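Local coordinates for protein cystathionine beta-lyases/cystathionine gamma-synthases (Corynebacterium glutamicum, PDB 5X5H) that probably catalyses the pyridoxal-phosphate-dependent joining of O-succinyl-L-homoserine and L-cysteine into L,L-cystathionine, with release of succinate, in methionine biosynthesis, at residues L340-P343 / A344-T347; E51-R54 / V55-T59; A139-D142 / N143-L146. All blocks are in the same frame, centred on the assembly; numbering follows the deposited sequence.

Overall arrangement
From the N terminus the three contacts come strictly in series, so none nests in or crosses another, and each closes a turn within one continuous run of chain. Contact 2 (51-59) comes first: it turns the loop after strand 45-46, caps the start of helix 58-70 and reaches the cofactor of a neighbouring subunit. Contact 3 (139-146) joins helix 133-139 to strand 144-150 of the seven-stranded sheet, away from the active site. Contact 1 (340-347) closes the turn that leaves strand 339-341 of the five-stranded sheet. Their centres lie about 32 to 37 Å apart and no two contacts touch; contacts 1 and 2 both also meet the second subunit.

Contact 1 (L340-P343 / A344-T347); sequences LEHP and ATMT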
loop_
_atom_site.group_PDB
_atom_site.type_symbol
_atom_site.label_atom_id
_atom_site.label_comp_id
_atom_site.label_asym_id
_atom_site.label_seq_id
_atom_site.Cartn_x
_atom_site.Cartn_y
_atom_site.Cartn_z
ATOM N N LEU A 340 -13.011 12.226 -20.911
ATOM C CA LEU A 340 -13.150 12.295 -22.375
ATOM C C LEU A 340 -11.775 12.542 -23.052
ATOM O O LEU A 340 -10.869 13.005 -22.395
ATOM C CB LEU A 340 -14.210 13.299 -22.880
ATOM C CG LEU A 340 -13.828 14.766 -22.837
ATOM C CD1 LEU A 340 -15.055 15.579 -23.322
ATOM C CD2 LEU A 340 -13.402 15.405 -21.607
ATOM N N GLU A 341 -11.724 12.185 -24.327
ATOM C CA GLU A 341 -10.463 12.382 -25.069
ATOM C C GLU A 341 -10.770 12.515 -26.543
ATOM O O GLU A 341 -11.857 12.291 -26.998
ATOM C CB GLU A 341 -9.504 11.243 -24.805
ATOM C CG GLU A 341 -9.972 9.903 -25.348
ATOM C CD GLU A 341 -9.011 9.143 -26.248
ATOM O OE1 GLU A 341 -7.944 9.598 -26.520
ATOM O OE2 GLU A 341 -9.350 8.004 -26.646
ATOM N N HIS A 342 -9.774 12.966 -27.258
ATOM C CA HIS A 342 -9.779 13.119 -28.761
ATOM C C HIS A 342 -8.917 11.991 -29.394
ATOM O O HIS A 342 -7.633 12.129 -29.370
ATOM C CB HIS A 342 -9.245 14.444 -29.024
ATOM C CG HIS A 342 -9.264 14.819 -30.485
ATOM N ND1 HIS A 342 -8.105 15.120 -31.201
ATOM C CD2 HIS A 342 -10.325 14.969 -31.331
ATOM C CE1 HIS A 342 -8.476 15.436 -32.444
ATOM N NE2 HIS A 342 -9.808 15.326 -32.560
ATOM N N PRO A 343 -9.373 10.829 -29.765
ATOM C CA PRO A 343 -8.477 9.664 -30.145
ATOM C C PRO A 343 -7.484 9.915 -31.208
ATOM O O PRO A 343 -6.357 9.419 -31.086
ATOM C CB PRO A 343 -9.414 8.497 -30.444
ATOM C CG PRO A 343 -10.686 8.883 -29.732
ATOM C CD PRO A 343 -10.753 10.375 -29.694
ATOM N N ALA A 344 -7.804 10.768 -32.151
ATOM C CA ALA A 344 -6.854 10.982 -33.287
ATOM C C ALA A 344 -5.540 11.545 -32.820
ATOM O O ALA A 344 -4.505 11.218 -33.450
ATOM C CB ALA A 344 -7.521 11.907 -34.289
ATOM N N THR A 345 -5.551 12.335 -31.728
ATOM C CA THR A 345 -4.308 12.975 -31.235
ATOM C C THR A 345 -3.842 12.298 -29.956
ATOM O O THR A 345 -2.736 12.588 -29.466
ATOM C CB THR A 345 -4.512 14.522 -31.070
ATOM O OG1 THR A 345 -5.572 14.749 -30.146
ATOM C CG2 THR A 345 -4.835 15.204 -32.431
ATOM N N MET A 346 -4.566 11.381 -29.335
ATOM C CA MET A 346 -4.243 10.937 -28.050
ATOM C C MET A 346 -4.154 9.453 -28.143
ATOM O O MET A 346 -3.148 8.982 -28.605
ATOM C CB MET A 346 -5.379 11.432 -27.018
ATOM C CG MET A 346 -5.393 12.949 -26.774
ATOM S SD MET A 346 -6.739 13.749 -25.795
ATOM C CE MET A 346 -6.458 13.006 -24.140
ATOM N N THR A 347 -5.147 8.652 -27.768
ATOM C CA THR A 347 -4.904 7.170 -27.618
ATOM C C THR A 347 -4.622 6.419 -28.906
ATOM O O THR A 347 -4.076 5.288 -28.907
ATOM C CB THR A 347 -6.127 6.462 -27.007
ATOM O OG1 THR A 347 -7.292 6.771 -27.809
ATOM C CG2 THR A 347 -6.294 6.859 -25.494
#
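Glu341 and Thr347 meet through a pair of hydrogen bonds, one to each carboxylate oxygen. Thr347 N donates to Glu341 OE1 at 3.2 Å and Thr347 OG1 donates to Glu341 OE2 at 2.7 Å; both oxygens use their syn lone pairs, which fixes the rotation of the carboxylate. Thr347 OG1 sits between its backbone N and carbonyl carbon (chi1 55°), which lets N and OG1 meet the same carboxylate. OE2 also forms a salt bridge with Arg364 on strand 362-366. A further side-chain bond links His342 ND1 and Thr345 OG1, 2.8 Å apart and nearly straight at 169°, with the hydroxyl at the ring edge in its plane. His342 NE2 bonds to Arg360 O.

Among backbone bonds, Thr345 N reaches His342 O at 3.2 Å and Met346 N reaches Pro343 O at 3.2 Å, which gives two overlapping beta turns.

Met346 packs by carbon and by sulfur: its CE lies 3.6 Å from Glu341 CB, while SD takes a weak hydrogen bond from His342 N.

This tight turn ending strand 339-341 places Thr347 near the cofactor site, its side chain about 4 Å from that of the cofactor-binding Tyr107 and about 7 Å from the pyridoxal phosphate.

Contact 2 (E51-R54 / V55-T59); sequences EYTR and VGNPT. With PLP (pyridoxal-5'-phosphate), chain B.
Thr53 turns its methyl anti to the backbone N, which leaves OG1 beside that nitrogen (chi1 -77°), and Asn57 swings CG anti to its own N (chi1 178°); the two side chains therefore lie side by side. Tyr52 likewise holds its ring anti to its N, and the Arg54 chain bends at chi3, bringing NE and NH1 to the phosphate.

Asn57 ND2 donates to Thr53 OG1 at 2.9 Å, nearly straight at 167° and almost in the amide plane. Thr53 OG1 is also bonded to Ser35 O, and Asn57 ND2 to Tyr33 O. The other end of the amide serves the helix: Asn57 is the N-cap, its OD1 accepting from Thr59 N at 2.9 Å.

In the tight backbone turn between, Tyr52 O is gripped by two donors, Val55 N at 2.9 Å from above the carbonyl plane and Gly56 N at 3.1 Å within it. A water bridges Glu51 N and Gly56 O; Glu51 belongs to a magnesium site with Phe38 and Gln40.

The ends of the Tyr52 and Arg54 side chains reach the phosphate of a pyridoxal phosphate held by a neighbouring subunit. Tyr52 CE2 lies over one face of the guanidinium, offset toward its rim. Tyr52 OH makes a very short bond of 2.5 Å to PLP O1P, Arg54 NH1 reaches the same PLP O1P at 2.8 Å, and Arg54 NE takes PLP O3P at 2.8 Å. Arg54 NH2 is tied to Gly233 O.

Three bonds on two phosphate oxygens are consistent with partial neutralisation of the phosphate charge and make this cofactor site a composite of two subunits.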
loop_
_atom_site.group_PDB
_atom_site.type_symbol
_atom_site.label_atom_id
_atom_site.label_comp_id
_atom_site.label_asym_id
_atom_site.label_seq_id
_atom_site.Cartn_x
_atom_site.Cartn_y
_atom_site.Cartn_z
ATOM N N GLU A 51 6.192 -20.843 -4.019
ATOM C CA GLU A 51 7.644 -20.835 -3.933
ATOM C C GLU A 51 8.236 -19.447 -4.168
ATOM O O GLU A 51 9.239 -19.090 -3.512
ATOM C CB GLU A 51 8.319 -21.874 -4.815
ATOM C CG GLU A 51 8.024 -21.820 -6.287
ATOM C CD GLU A 51 8.533 -23.136 -6.945
ATOM O OE1 GLU A 51 9.535 -23.687 -6.484
ATOM O OE2 GLU A 51 7.862 -23.699 -7.763
ATOM N N TYR A 52 7.799 -18.731 -5.239
ATOM C CA TYR A 52 8.496 -17.516 -5.631
ATOM C C TYR A 52 7.429 -16.708 -6.346
ATOM O O TYR A 52 6.725 -17.236 -7.220
ATOM C CB TYR A 52 9.662 -17.829 -6.566
ATOM C CG TYR A 52 10.481 -16.634 -6.908
ATOM C CD1 TYR A 52 11.330 -16.015 -5.969
ATOM C CD2 TYR A 52 10.517 -16.142 -8.180
ATOM C CE1 TYR A 52 12.069 -14.880 -6.339
ATOM C CE2 TYR A 52 11.230 -15.026 -8.540
ATOM C CZ TYR A 52 12.068 -14.442 -7.627
ATOM O OH TYR A 52 12.894 -13.389 -7.940
ATOM N N THR A 53 7.247 -15.405 -5.999
ATOM C CA THR A 53 6.063 -14.670 -6.481
ATOM C C THR A 53 5.965 -14.542 -7.990
ATOM O O THR A 53 4.878 -14.587 -8.503
ATOM C CB THR A 53 6.045 -13.362 -5.698
ATOM O OG1 THR A 53 5.552 -13.664 -4.393
ATOM C CG2 THR A 53 5.131 -12.268 -6.343
ATOM N N ARG A 54 7.080 -14.452 -8.712
ATOM C CA ARG A 54 6.972 -14.428 -10.174
ATOM C C ARG A 54 6.368 -15.696 -10.738
ATOM O O ARG A 54 5.643 -15.671 -11.748
ATOM C CB ARG A 54 8.392 -14.223 -10.762
ATOM C CG ARG A 54 8.327 -14.329 -12.303
ATOM C CD ARG A 54 9.520 -13.873 -13.053
ATOM N NE ARG A 54 10.773 -14.075 -12.496
ATOM C CZ ARG A 54 11.446 -15.223 -12.411
ATOM N NH1 ARG A 54 12.589 -15.248 -11.833
ATOM N NH2 ARG A 54 10.937 -16.355 -12.839
ATOM N N VAL A 55 6.532 -16.837 -10.075
ATOM C CA VAL A 55 5.889 -18.097 -10.474
ATOM C C VAL A 55 4.505 -18.321 -9.941
ATOM O O VAL A 55 3.764 -19.212 -10.378
ATOM C CB VAL A 55 6.881 -19.272 -10.127
ATOM C CG1 VAL A 55 6.218 -20.566 -10.185
ATOM C CG2 VAL A 55 8.078 -19.124 -11.083
ATOM N N GLY A 56 4.108 -17.625 -8.872
ATOM C CA GLY A 56 2.794 -17.693 -8.273
ATOM C C GLY A 56 2.722 -17.003 -6.944
ATOM O O GLY A 56 3.671 -17.149 -6.151
ATOM N N ASN A 57 1.602 -16.326 -6.626
ATOM C CA ASN A 57 1.378 -15.773 -5.266
ATOM C C ASN A 57 -0.076 -15.856 -4.962
ATOM O O ASN A 57 -0.903 -15.506 -5.847
ATOM C CB ASN A 57 1.924 -14.321 -5.276
ATOM C CG ASN A 57 1.724 -13.614 -3.961
ATOM O OD1 ASN A 57 0.624 -13.314 -3.570
ATOM N ND2 ASN A 57 2.848 -13.267 -3.334
ATOM N N PRO A 58 -0.503 -16.155 -3.734
ATOM C CA PRO A 58 -1.926 -16.316 -3.439
ATOM C C PRO A 58 -2.781 -15.103 -3.680
ATOM O O PRO A 58 -4.000 -15.203 -3.962
ATOM C CB PRO A 58 -1.962 -16.785 -2.027
ATOM C CG PRO A 58 -0.587 -16.921 -1.594
ATOM C CD PRO A 58 0.359 -16.460 -2.572
ATOM N N THR A 59 -2.244 -13.910 -3.432
ATOM C CA THR A 59 -3.013 -12.675 -3.601
ATOM C C THR A 59 -3.342 -12.468 -5.078
ATOM O O THR A 59 -4.457 -12.102 -5.418
ATOM C CB THR A 59 -2.282 -11.472 -3.059
ATOM O OG1 THR A 59 -1.878 -11.662 -1.679
ATOM C CG2 THR A 59 -3.093 -10.193 -3.228
HETATM N N1 PLP B . 19.290 -12.473 -12.852
HETATM C C2 PLP B . 19.777 -12.972 -11.737
HETATM C C2A PLP B . 21.261 -12.984 -11.594
HETATM C C3 PLP B . 18.944 -13.284 -10.715
HETATM O O3 PLP B . 19.397 -13.780 -9.513
HETATM C C4 PLP B . 17.549 -13.171 -10.840
HETATM C C4A PLP B . 16.670 -13.542 -9.716
HETATM C C5 PLP B . 17.025 -12.794 -12.100
HETATM C C6 PLP B . 17.956 -12.441 -13.061
HETATM C C5A PLP B . 15.534 -12.748 -12.426
HETATM O O4P PLP B . 14.870 -11.627 -11.750
HETATM P P PLP B . 13.354 -11.746 -11.305
HETATM O O1P PLP B . 13.246 -12.932 -10.367
HETATM O O2P PLP B . 13.179 -10.378 -10.676
HETATM O O3P PLP B . 12.505 -11.900 -12.569
HETATM O O HOH W 1 5.054 -19.628 -6.234
#

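Contact 3 (A139-D142 / N143-L146); sequences AIKD and NTKL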
loop_
_atom_site.group_PDB
_atom_site.type_symbol
_atom_site.label_atom_id
_atom_site.label_comp_id
_atom_site.label_asym_id
_atom_site.label_seq_id
_atom_site.Cartn_x
_atom_site.Cartn_y
_atom_site.Cartn_z
ATOM N N ALA A 139 -10.429 -13.622 -45.234
ATOM C CA ALA A 139 -9.120 -13.322 -44.865
ATOM C C ALA A 139 -8.325 -14.461 -44.163
ATOM O O ALA A 139 -7.110 -14.295 -44.007
ATOM C CB ALA A 139 -9.155 -12.132 -43.939
ATOM N N ILE A 140 -9.047 -15.472 -43.763
ATOM C CA ILE A 140 -8.433 -16.665 -43.111
ATOM C C ILE A 140 -7.642 -17.458 -44.158
ATOM O O ILE A 140 -8.249 -17.746 -45.247
ATOM C CB ILE A 140 -9.468 -17.536 -42.470
ATOM C CG1 ILE A 140 -10.263 -16.785 -41.360
ATOM C CG2 ILE A 140 -8.854 -18.841 -41.933
ATOM C CD1 ILE A 140 -11.430 -17.508 -40.804
ATOM N N LYS A 141 -6.364 -17.661 -43.903
ATOM C CA LYS A 141 -5.430 -18.443 -44.744
ATOM C C LYS A 141 -4.991 -19.705 -43.974
ATOM O O LYS A 141 -5.356 -19.912 -42.821
ATOM C CB LYS A 141 -4.210 -17.586 -45.058
ATOM C CG LYS A 141 -4.499 -16.198 -45.633
ATOM C CD LYS A 141 -3.279 -15.552 -46.156
ATOM C CE LYS A 141 -2.286 -15.226 -45.068
ATOM N NZ LYS A 141 -1.021 -14.691 -45.563
ATOM N N ASP A 142 -4.233 -20.547 -44.642
ATOM C CA ASP A 142 -3.837 -21.802 -44.039
ATOM C C ASP A 142 -2.900 -21.586 -42.860
ATOM O O ASP A 142 -2.975 -22.369 -41.920
ATOM C CB ASP A 142 -3.098 -22.577 -45.109
ATOM C CG ASP A 142 -4.044 -23.262 -46.083
ATOM O OD1 ASP A 142 -5.271 -23.313 -45.881
ATOM O OD2 ASP A 142 -3.522 -23.783 -47.076
ATOM N N ASN A 143 -2.213 -20.476 -42.865
ATOM C CA ASN A 143 -1.312 -20.092 -41.772
ATOM C C ASN A 143 -1.956 -19.182 -40.680
ATOM O O ASN A 143 -1.231 -18.749 -39.795
ATOM C CB ASN A 143 0.011 -19.579 -42.203
ATOM C CG ASN A 143 -0.007 -18.267 -42.932
ATOM O OD1 ASN A 143 -1.058 -18.012 -43.634
ATOM N ND2 ASN A 143 1.031 -17.416 -42.838
ATOM N N THR A 144 -3.230 -18.898 -40.805
ATOM C CA THR A 144 -3.937 -18.015 -39.803
ATOM C C THR A 144 -4.013 -18.804 -38.554
ATOM O O THR A 144 -4.665 -19.818 -38.499
ATOM C CB THR A 144 -5.298 -17.628 -40.280
ATOM O OG1 THR A 144 -5.132 -16.894 -41.536
ATOM C CG2 THR A 144 -5.961 -16.628 -39.232
ATOM N N LYS A 145 -3.438 -18.242 -37.455
ATOM C CA LYS A 145 -3.549 -18.848 -36.110
ATOM C C LYS A 145 -4.392 -18.072 -35.146
ATOM O O LYS A 145 -4.828 -18.596 -34.137
ATOM C CB LYS A 145 -2.125 -19.007 -35.536
ATOM C CG LYS A 145 -1.210 -19.873 -36.350
ATOM C CD LYS A 145 -1.724 -21.302 -36.392
ATOM C CE LYS A 145 -0.585 -22.226 -36.778
ATOM N NZ LYS A 145 -0.408 -22.003 -38.156
ATOM N N LEU A 146 -4.772 -16.844 -35.509
ATOM C CA LEU A 146 -5.438 -15.936 -34.555
ATOM C C LEU A 146 -6.375 -15.025 -35.306
ATOM O O LEU A 146 -5.947 -14.344 -36.264
ATOM C CB LEU A 146 -4.341 -15.138 -33.847
ATOM C CG LEU A 146 -4.830 -14.191 -32.746
ATOM C CD1 LEU A 146 -5.679 -14.825 -31.679
ATOM C CD2 LEU A 146 -3.553 -13.533 -32.158
HETATM O O HOH W 2 -6.280 -21.163 -40.248
#
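Lys141 to Thr144 form a type I beta turn, with Asp142 and Asn143 at its two corners. Thr144 N closes it on Lys141 O at 3.1 Å, the donor standing well above the carbonyl plane. A water also bridges Lys141 O (3.0 Å) and Thr144 O (2.7 Å), donating to both.

The side chain of Thr144 adds a bond in the reverse direction. With OG1 opposite the carbonyl carbon (chi1 -60°), the hydroxyl sits beside the backbone N and accepts from Lys141 N at 2.8 Å, close to straight at 166°. Residues 141 and 144 are thus joined by two bonds, each residue giving one N-H, and His99 ND1 is a further partner of Thr144 OG1. Nearby, Ile140 crosses Thr144 at about a right angle, CG2 of the isoleucine 4.1 Å from CB of the threonine.

Lys141 and Asn143 run side by side, pointing the same way, and Asn143 OD1 lies 3.4 Å from Lys141 CE. Their polar ends converge on one carboxylate oxygen: Lys141 NZ forms a salt bridge with Glu124 OE1, to which Asn143 ND2 also donates, besides bonding Gly97 O.

The turn lies at the surface and completes, through helix 133-139, a beta-alpha-beta crossover from strand 124-128 to strand 144-150 that skips over strand 99-103, lying between them in the large-domain sheet, as in fold type I PLP enzymes.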